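Thiosulfate sulfurtransferase (Pseudomonas aeruginosa, PDB 1YT8) probably transfers sulfur from thiosulfate to cyanide, as rhodanese-type sulfurtransferases do, and is built from four rhodanese-like domains in one chain. Local coordinates at residues A44-P47 / L48-E52. Sequence-based numbering, arbitrary orientation.
Sequences ANLP and LSRLE
Pro47 O accepts a hydrogen bond from Arg50 N (2.8 Å, 151° at the hydrogen), closing a beta turn over Pro47-Arg50 that joins the edge strand 44-45 to the helix 51-58 of a rhodanese-like domain. A second backbone bond of the same i to i+3 kind, Leu51 N to Leu48 O, follows it.

Pro47 offers its ring to Arg50, whose chain starts with CG between the backbone N and carbonyl carbon (chi1 56°) and then runs extended from CG to NE. That course brings the guanidinium back across the proline, with Pro47 CG over one of its faces, offset toward the rim, and Pro47 CD 3.6 Å from Arg50 CZ. Arg50 NE also has a long, weak ion pair with Glu54, one turn further on.

Leu46 and Leu51 meet across the turn at about a right angle; beyond them, Leu46 also packs on Ile55 of the same helix. The Leu48 side chain packs on Leu75 and Ala79 of helix 75-85, while Ser49 OG is hydrogen-bonded to Glu31. The apolar join is made branch to branch, with Leu46 CD2 lying 3.6 Å from Leu51 CD1.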
loop_
_atom_site.group_PDB
_atom_site.type_symbol
_atom_site.label_atom_id
_atom_site.label_comp_id
_atom_site.label_asym_id
_atom_site.label_seq_id
_atom_site.Cartn_x
_atom_site.Cartn_y
_atom_site.Cartn_z
ATOM N N ALA A 44 -5.966 -9.701 2.056
ATOM C CA ALA A 44 -5.753 -8.358 1.544
ATOM C C ALA A 44 -6.981 -7.550 1.921
ATOM O O ALA A 44 -8.100 -8.059 1.869
ATOM C CB ALA A 44 -5.588 -8.391 0.026
ATOM N N ASN A 45 -6.784 -6.294 2.306
ATOM C CA ASN A 45 -7.914 -5.463 2.687
ATOM C C ASN A 45 -8.444 -4.646 1.515
ATOM O O ASN A 45 -7.737 -3.813 0.957
ATOM C CB ASN A 45 -7.521 -4.533 3.841
ATOM C CG ASN A 45 -8.683 -3.683 4.338
ATOM O OD1 ASN A 45 -9.818 -4.153 4.443
ATOM N ND2 ASN A 45 -8.396 -2.433 4.672
ATOM N N LEU A 46 -9.684 -4.916 1.128
ATOM C CA LEU A 46 -10.328 -4.161 0.064
ATOM C C LEU A 46 -11.728 -3.852 0.572
ATOM O O LEU A 46 -12.680 -4.589 0.318
ATOM C CB LEU A 46 -10.387 -4.952 -1.249
ATOM C CG LEU A 46 -11.109 -4.217 -2.392
ATOM C CD1 LEU A 46 -10.660 -2.764 -2.451
ATOM C CD2 LEU A 46 -10.843 -4.923 -3.720
ATOM N N PRO A 47 -11.856 -2.759 1.333
ATOM C CA PRO A 47 -13.131 -2.320 1.905
ATOM C C PRO A 47 -14.264 -2.289 0.888
ATOM O O PRO A 47 -14.100 -1.784 -0.225
ATOM C CB PRO A 47 -12.803 -0.930 2.437
ATOM C CG PRO A 47 -11.351 -1.063 2.837
ATOM C CD PRO A 47 -10.783 -1.797 1.647
ATOM N N LEU A 48 -15.410 -2.839 1.275
ATOM C CA LEU A 48 -16.579 -2.844 0.409
ATOM C C LEU A 48 -16.779 -1.426 -0.127
ATOM O O LEU A 48 -17.155 -1.235 -1.280
ATOM C CB LEU A 48 -17.821 -3.274 1.199
ATOM C CG LEU A 48 -19.154 -3.259 0.443
ATOM C CD1 LEU A 48 -19.180 -4.369 -0.599
ATOM C CD2 LEU A 48 -20.295 -3.437 1.437
ATOM N N SER A 49 -16.503 -0.439 0.719
ATOM C CA SER A 49 -16.656 0.969 0.345
ATOM C C SER A 49 -15.960 1.384 -0.952
ATOM O O SER A 49 -16.451 2.270 -1.660
ATOM C CB SER A 49 -16.175 1.870 1.485
ATOM O OG SER A 49 -17.033 1.774 2.604
ATOM N N ARG A 50 -14.822 0.767 -1.263
ATOM C CA ARG A 50 -14.101 1.104 -2.488
ATOM C C ARG A 50 -13.768 -0.109 -3.359
ATOM O O ARG A 50 -12.849 -0.071 -4.182
ATOM C CB ARG A 50 -12.820 1.889 -2.159
ATOM C CG ARG A 50 -11.840 1.207 -1.201
ATOM C CD ARG A 50 -10.567 2.051 -1.077
ATOM N NE ARG A 50 -9.558 1.487 -0.176
ATOM C CZ ARG A 50 -9.573 1.600 1.151
ATOM N NH1 ARG A 50 -10.551 2.259 1.763
ATOM N NH2 ARG A 50 -8.593 1.071 1.873
ATOM N N LEU A 51 -14.535 -1.178 -3.180
ATOM C CA LEU A 51 -14.350 -2.418 -3.929
ATOM C C LEU A 51 -14.245 -2.215 -5.444
ATOM O O LEU A 51 -13.289 -2.666 -6.072
ATOM C CB LEU A 51 -15.505 -3.378 -3.619
ATOM C CG LEU A 51 -15.545 -4.738 -4.330
ATOM C CD1 LEU A 51 -14.374 -5.588 -3.881
ATOM C CD2 LEU A 51 -16.852 -5.447 -4.010
ATOM N N GLU A 52 -15.220 -1.527 -6.027
ATOM C CA GLU A 52 -15.233 -1.303 -7.472
ATOM C C GLU A 52 -14.075 -0.479 -8.025
ATOM O O GLU A 52 -13.724 -0.611 -9.194
ATOM C CB GLU A 52 -16.553 -0.646 -7.893
ATOM C CG GLU A 52 -17.785 -1.479 -7.577
ATOM C CD GLU A 52 -18.443 -1.092 -6.267
ATOM O OE1 GLU A 52 -17.728 -0.698 -5.319
ATOM O OE2 GLU A 52 -19.687 -1.197 -6.185
#